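Local coordinates for argonaute protein (Marinitoga piezophila, PDB 5I4A) that cleaves single-stranded DNA as a guide-directed endonuclease, using short RNAs with a 5'-hydroxyl end to find complementary targets, at residues D12-N24 with D49-I62. Numbering follows the deposited sequence.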
loop_
_atom_site.group_PDB
_atom_site.type_symbol
_atom_site.label_atom_id
_atom_site.label_comp_id
_atom_site.label_asym_id
_atom_site.label_seq_id
_atom_site.Cartn_x
_atom_site.Cartn_y
_atom_site.Cartn_z
ATOM N N ASP A 12 -11.983 -14.032 -24.522
ATOM C CA ASP A 12 -12.642 -14.204 -25.817
ATOM C C ASP A 12 -14.058 -14.721 -25.581
ATOM O O ASP A 12 -14.323 -15.922 -25.677
ATOM C CB ASP A 12 -11.838 -15.146 -26.719
ATOM C CG ASP A 12 -12.474 -15.330 -28.084
ATOM O OD1 ASP A 12 -12.323 -14.430 -28.936
ATOM O OD2 ASP A 12 -13.128 -16.372 -28.306
ATOM N N ILE A 13 -14.967 -13.805 -25.262
ATOM C CA ILE A 13 -16.390 -14.112 -25.110
ATOM C C ILE A 13 -17.194 -12.967 -25.701
ATOM O O ILE A 13 -16.674 -11.860 -25.891
ATOM C CB ILE A 13 -16.784 -14.324 -23.632
ATOM C CG1 ILE A 13 -16.639 -13.021 -22.846
ATOM C CG2 ILE A 13 -15.978 -15.446 -22.990
ATOM C CD1 ILE A 13 -17.253 -13.078 -21.465
ATOM N N PRO A 14 -18.466 -13.208 -26.023
ATOM C CA PRO A 14 -19.325 -12.104 -26.471
ATOM C C PRO A 14 -19.366 -10.982 -25.444
ATOM O O PRO A 14 -19.500 -11.220 -24.242
ATOM C CB PRO A 14 -20.695 -12.769 -26.636
ATOM C CG PRO A 14 -20.378 -14.191 -26.950
ATOM C CD PRO A 14 -19.130 -14.518 -26.174
ATOM N N LYS A 15 -19.250 -9.746 -25.931
ATOM C CA LYS A 15 -19.276 -8.566 -25.064
ATOM C C LYS A 15 -20.720 -8.184 -24.735
ATOM O O LYS A 15 -21.204 -7.098 -25.054
ATOM C CB LYS A 15 -18.540 -7.397 -25.708
ATOM C CG LYS A 15 -17.040 -7.591 -25.907
ATOM C CD LYS A 15 -16.442 -8.579 -24.917
ATOM C CE LYS A 15 -14.965 -8.803 -25.202
ATOM N NZ LYS A 15 -14.449 -10.062 -24.595
ATOM N N LYS A 16 -21.409 -9.111 -24.074
ATOM C CA LYS A 16 -22.808 -8.909 -23.732
ATOM C C LYS A 16 -23.154 -9.763 -22.521
ATOM O O LYS A 16 -22.536 -10.802 -22.277
ATOM C CB LYS A 16 -23.724 -9.251 -24.912
ATOM C CG LYS A 16 -23.597 -10.687 -25.385
ATOM C CD LYS A 16 -24.547 -10.992 -26.530
ATOM C CE LYS A 16 -24.045 -10.409 -27.837
ATOM N NZ LYS A 16 -24.963 -10.732 -28.964
ATOM N N ILE A 17 -24.155 -9.308 -21.773
ATOM C CA ILE A 17 -24.644 -9.995 -20.584
ATOM C C ILE A 17 -26.090 -10.397 -20.824
ATOM O O ILE A 17 -26.883 -9.608 -21.350
ATOM C CB ILE A 17 -24.523 -9.105 -19.328
ATOM C CG1 ILE A 17 -23.057 -8.754 -19.063
ATOM C CG2 ILE A 17 -25.148 -9.779 -18.113
ATOM C CD1 ILE A 17 -22.137 -9.955 -19.035
ATOM N N LYS A 18 -26.427 -11.628 -20.450
ATOM C CA LYS A 18 -27.787 -12.138 -20.546
ATOM C C LYS A 18 -28.387 -12.229 -19.150
ATOM O O LYS A 18 -27.735 -12.716 -18.221
ATOM C CB LYS A 18 -27.821 -13.507 -21.230
ATOM C CG LYS A 18 -29.227 -14.078 -21.378
ATOM C CD LYS A 18 -29.401 -14.847 -22.679
ATOM C CE LYS A 18 -29.210 -16.343 -22.489
ATOM N NZ LYS A 18 -29.473 -17.088 -23.753
ATOM N N ARG A 19 -29.624 -11.758 -19.004
ATOM C CA ARG A 19 -30.341 -11.819 -17.737
ATOM C C ARG A 19 -31.561 -12.714 -17.900
ATOM O O ARG A 19 -32.469 -12.399 -18.679
ATOM C CB ARG A 19 -30.747 -10.423 -17.261
ATOM C CG ARG A 19 -31.487 -10.428 -15.931
ATOM C CD ARG A 19 -31.378 -9.103 -15.190
ATOM N NE ARG A 19 -31.724 -7.952 -16.016
ATOM C CZ ARG A 19 -30.948 -6.885 -16.173
ATOM N NH1 ARG A 19 -29.780 -6.812 -15.552
ATOM N NH2 ARG A 19 -31.346 -5.882 -16.945
ATOM N N LEU A 20 -31.578 -13.823 -17.167
ATOM C CA LEU A 20 -32.665 -14.791 -17.199
ATOM C C LEU A 20 -33.513 -14.654 -15.941
ATOM O O LEU A 20 -33.016 -14.269 -14.882
ATOM C CB LEU A 20 -32.124 -16.220 -17.304
ATOM C CG LEU A 20 -31.099 -16.481 -18.409
ATOM C CD1 LEU A 20 -30.619 -17.919 -18.355
ATOM C CD2 LEU A 20 -31.694 -16.165 -19.764
ATOM N N TYR A 21 -34.796 -14.984 -16.064
ATOM C CA TYR A 21 -35.752 -14.820 -14.979
ATOM C C TYR A 21 -36.402 -16.151 -14.629
ATOM O O TYR A 21 -36.585 -17.020 -15.488
ATOM C CB TYR A 21 -36.835 -13.800 -15.343
ATOM C CG TYR A 21 -36.333 -12.376 -15.412
ATOM C CD1 TYR A 21 -35.746 -11.880 -16.567
ATOM C CD2 TYR A 21 -36.451 -11.527 -14.319
ATOM C CE1 TYR A 21 -35.287 -10.579 -16.633
ATOM C CE2 TYR A 21 -35.996 -10.223 -14.376
ATOM C CZ TYR A 21 -35.417 -9.755 -15.536
ATOM O OH TYR A 21 -34.963 -8.459 -15.600
ATOM N N PHE A 22 -36.755 -16.296 -13.353
ATOM C CA PHE A 22 -37.405 -17.491 -12.839
ATOM C C PHE A 22 -38.467 -17.077 -11.833
ATOM O O PHE A 22 -38.335 -16.051 -11.160
ATOM C CB PHE A 22 -36.395 -18.443 -12.176
ATOM C CG PHE A 22 -35.265 -18.849 -13.079
ATOM C CD1 PHE A 22 -34.132 -18.060 -13.190
ATOM C CD2 PHE A 22 -35.338 -20.017 -13.821
ATOM C CE1 PHE A 22 -33.094 -18.426 -14.024
ATOM C CE2 PHE A 22 -34.301 -20.391 -14.656
ATOM C CZ PHE A 22 -33.179 -19.595 -14.756
ATOM N N TYR A 23 -39.525 -17.880 -11.734
ATOM C CA TYR A 23 -40.589 -17.616 -10.774
ATOM C C TYR A 23 -40.996 -18.906 -10.079
ATOM O O TYR A 23 -41.214 -19.929 -10.736
ATOM C CB TYR A 23 -41.812 -16.976 -11.438
ATOM C CG TYR A 23 -42.936 -16.759 -10.455
ATOM C CD1 TYR A 23 -42.894 -15.709 -9.551
ATOM C CD2 TYR A 23 -44.023 -17.621 -10.410
ATOM C CE1 TYR A 23 -43.908 -15.511 -8.637
ATOM C CE2 TYR A 23 -45.043 -17.433 -9.499
ATOM C CZ TYR A 23 -44.980 -16.377 -8.615
ATOM O OH TYR A 23 -45.991 -16.186 -7.705
ATOM N N ASN A 24 -41.117 -18.843 -8.753
ATOM C CA ASN A 24 -41.509 -19.988 -7.937
ATOM C C ASN A 24 -42.650 -19.554 -7.026
ATOM O O ASN A 24 -42.445 -18.688 -6.149
ATOM C CB ASN A 24 -40.321 -20.510 -7.126
ATOM C CG ASN A 24 -40.611 -21.830 -6.429
ATOM O OD1 ASN A 24 -41.755 -22.136 -6.089
ATOM N ND2 ASN A 24 -39.566 -22.618 -6.208
ATOM N N ASP A 49 -41.297 -10.590 -6.584
ATOM C CA ASP A 49 -41.850 -11.853 -7.068
ATOM C C ASP A 49 -40.919 -12.636 -7.986
ATOM O O ASP A 49 -41.033 -13.864 -8.029
ATOM C CB ASP A 49 -43.181 -11.616 -7.799
ATOM C CG ASP A 49 -44.301 -11.197 -6.861
ATOM O OD1 ASP A 49 -44.331 -10.014 -6.459
ATOM O OD2 ASP A 49 -45.158 -12.046 -6.533
ATOM N N LEU A 50 -40.002 -11.997 -8.704
ATOM C CA LEU A 50 -39.148 -12.674 -9.668
ATOM C C LEU A 50 -37.719 -12.808 -9.151
ATOM O O LEU A 50 -37.197 -11.923 -8.464
ATOM C CB LEU A 50 -39.137 -11.933 -11.008
ATOM C CG LEU A 50 -40.428 -11.977 -11.827
ATOM C CD1 LEU A 50 -40.317 -11.073 -13.044
ATOM C CD2 LEU A 50 -40.745 -13.406 -12.244
ATOM N N VAL A 51 -37.091 -13.926 -9.502
ATOM C CA VAL A 51 -35.682 -14.184 -9.227
ATOM C C VAL A 51 -34.949 -14.228 -10.560
ATOM O O VAL A 51 -35.427 -14.855 -11.513
ATOM C CB VAL A 51 -35.495 -15.496 -8.448
ATOM C CG1 VAL A 51 -34.040 -15.941 -8.476
ATOM C CG2 VAL A 51 -35.981 -15.336 -7.017
ATOM N N TRP A 52 -33.798 -13.561 -10.636
ATOM C CA TRP A 52 -33.075 -13.466 -11.894
ATOM C C TRP A 52 -31.584 -13.696 -11.685
ATOM O O TRP A 52 -31.070 -13.668 -10.563
ATOM C CB TRP A 52 -33.318 -12.116 -12.587
ATOM C CG TRP A 52 -33.368 -10.927 -11.678
ATOM C CD1 TRP A 52 -34.443 -10.491 -10.956
ATOM C CD2 TRP A 52 -32.310 -9.994 -11.420
ATOM N NE1 TRP A 52 -34.115 -9.356 -10.255
ATOM C CE2 TRP A 52 -32.812 -9.031 -10.523
ATOM C CE3 TRP A 52 -30.984 -9.887 -11.852
ATOM C CZ2 TRP A 52 -32.038 -7.971 -10.057
ATOM C CZ3 TRP A 52 -30.217 -8.836 -11.384
ATOM C CH2 TRP A 52 -30.745 -7.894 -10.495
ATOM N N ILE A 53 -30.894 -13.928 -12.801
ATOM C CA ILE A 53 -29.456 -14.157 -12.818
ATOM C C ILE A 53 -28.878 -13.487 -14.057
ATOM O O ILE A 53 -29.459 -13.561 -15.146
ATOM C CB ILE A 53 -29.116 -15.663 -12.784
ATOM C CG1 ILE A 53 -27.602 -15.875 -12.702
ATOM C CG2 ILE A 53 -29.706 -16.393 -13.992
ATOM C CD1 ILE A 53 -27.193 -17.332 -12.681
ATOM N N GLU A 54 -27.744 -12.815 -13.887
ATOM C CA GLU A 54 -27.032 -12.165 -14.981
ATOM C C GLU A 54 -25.771 -12.968 -15.273
ATOM O O GLU A 54 -24.928 -13.149 -14.388
ATOM C CB GLU A 54 -26.702 -10.716 -14.628
ATOM C CG GLU A 54 -27.932 -9.823 -14.558
ATOM C CD GLU A 54 -27.743 -8.614 -13.662
ATOM O OE1 GLU A 54 -26.725 -8.552 -12.942
ATOM O OE2 GLU A 54 -28.622 -7.727 -13.674
ATOM N N ILE A 55 -25.653 -13.455 -16.506
ATOM C CA ILE A 55 -24.586 -14.383 -16.874
ATOM C C ILE A 55 -23.922 -13.890 -18.153
ATOM O O ILE A 55 -24.498 -13.085 -18.901
ATOM C CB ILE A 55 -25.121 -15.823 -17.064
ATOM C CG1 ILE A 55 -26.203 -15.850 -18.145
ATOM C CG2 ILE A 55 -25.631 -16.385 -15.752
ATOM C CD1 ILE A 55 -26.487 -17.234 -18.690
ATOM N N PRO A 56 -22.707 -14.357 -18.433
ATOM C CA PRO A 56 -22.124 -14.119 -19.756
ATOM C C PRO A 56 -22.913 -14.869 -20.816
ATOM O O PRO A 56 -23.602 -15.852 -20.536
ATOM C CB PRO A 56 -20.697 -14.668 -19.635
ATOM C CG PRO A 56 -20.453 -14.846 -18.164
ATOM C CD PRO A 56 -21.793 -15.107 -17.555
ATOM N N ASP A 57 -22.805 -14.390 -22.055
ATOM C CA ASP A 57 -23.514 -15.006 -23.176
ATOM C C ASP A 57 -22.775 -16.259 -23.649
ATOM O O ASP A 57 -22.288 -16.356 -24.776
ATOM C CB ASP A 57 -23.693 -14.005 -24.308
ATOM C CG ASP A 57 -24.586 -14.533 -25.413
ATOM O OD1 ASP A 57 -25.409 -15.429 -25.129
ATOM O OD2 ASP A 57 -24.466 -14.055 -26.560
ATOM N N ILE A 58 -22.696 -17.233 -22.745
ATOM C CA ILE A 58 -22.049 -18.510 -23.005
ATOM C C ILE A 58 -22.959 -19.616 -22.493
ATOM O O ILE A 58 -23.965 -19.365 -21.827
ATOM C CB ILE A 58 -20.649 -18.600 -22.358
ATOM C CG1 ILE A 58 -20.668 -18.053 -20.927
ATOM C CG2 ILE A 58 -19.627 -17.850 -23.201
ATOM C CD1 ILE A 58 -21.007 -19.078 -19.859
ATOM N N ASP A 59 -22.596 -20.854 -22.817
ATOM C CA ASP A 59 -23.357 -21.993 -22.325
ATOM C C ASP A 59 -23.237 -22.068 -20.810
ATOM O O ASP A 59 -22.132 -22.147 -20.264
ATOM C CB ASP A 59 -22.870 -23.287 -22.967
ATOM C CG ASP A 59 -23.915 -24.385 -22.914
ATOM O OD1 ASP A 59 -25.029 -24.171 -23.439
ATOM O OD2 ASP A 59 -23.628 -25.453 -22.335
ATOM N N PHE A 60 -24.382 -22.032 -20.134
ATOM C CA PHE A 60 -24.443 -21.939 -18.677
ATOM C C PHE A 60 -25.575 -22.857 -18.227
ATOM O O PHE A 60 -26.751 -22.495 -18.327
ATOM C CB PHE A 60 -24.672 -20.496 -18.236
ATOM C CG PHE A 60 -24.474 -20.262 -16.763
ATOM C CD1 PHE A 60 -25.317 -20.844 -15.830
ATOM C CD2 PHE A 60 -23.463 -19.430 -16.312
ATOM C CE1 PHE A 60 -25.141 -20.622 -14.479
ATOM C CE2 PHE A 60 -23.286 -19.201 -14.960
ATOM C CZ PHE A 60 -24.129 -19.801 -14.043
ATOM N N GLN A 61 -25.218 -24.040 -17.732
ATOM C CA GLN A 61 -26.198 -25.035 -17.311
ATOM C C GLN A 61 -26.524 -24.806 -15.838
ATOM O O GLN A 61 -25.675 -25.014 -14.964
ATOM C CB GLN A 61 -25.666 -26.444 -17.553
ATOM C CG GLN A 61 -25.309 -26.732 -19.007
ATOM C CD GLN A 61 -26.528 -26.964 -19.884
ATOM O OE1 GLN A 61 -27.165 -26.018 -20.349
ATOM N NE2 GLN A 61 -26.855 -28.231 -20.115
ATOM N N ILE A 62 -27.755 -24.385 -15.563
ATOM C CA ILE A 62 -28.170 -24.053 -14.204
ATOM C C ILE A 62 -28.596 -25.317 -13.467
ATOM O O ILE A 62 -29.165 -26.248 -14.046
ATOM C CB ILE A 62 -29.293 -22.996 -14.233
ATOM C CG1 ILE A 62 -28.791 -21.716 -14.904
ATOM C CG2 ILE A 62 -29.797 -22.684 -12.829
ATOM C CD1 ILE A 62 -29.840 -20.633 -15.023
HETATM O O HOH W 1 -20.831 -12.578 -22.518
HETATM O O HOH W 2 -28.281 -15.740 -25.673
HETATM O O HOH W 3 -40.099 -16.417 -7.511
#
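With CG of Arg19 opposite its own backbone N (chi1 -179°) and CG of Glu54 beside the backbone N (chi1 -69°), the two side chains rise together from one face of an antiparallel sheet, until the bend in Arg19 at chi3 brings its guanidinium to the carboxylate of the extended Glu54. Glu54 OE2 meets the guanidinium edge and forms a salt bridge with Arg19 NH1 at 2.4 Å, a doubtful, too-short length; the two planes are turned 54° apart. Nearer the backbone, Arg19 CD lies 3.5 Å from Trp52 CE3, while Trp52 CB sits over one face of the Tyr21 ring, 4.0 Å from its centroid, as a CH-pi contact. Strands 16-22 and 51-56 are joined by six backbone hydrogen bonds through Lys18-Ile55, Leu20-Ile53 and Phe22-Val51. On the other face, Phe22 CZ touches Ile62 CD1 at 3.5 Å, Ile53 CG2 meets the ring edge, and a water accepts from Lys18 NZ and donates to Asp57 OD1. Glu76, from neighbouring strand 74-79, takes Arg19 NE in a second salt bridge and Tyr21 OH in a hydrogen bond. Arg19 thus links three adjacent strands of the N-terminal domain sheet, and its positive charge would be expected to stabilise both carboxylates in their ionised form.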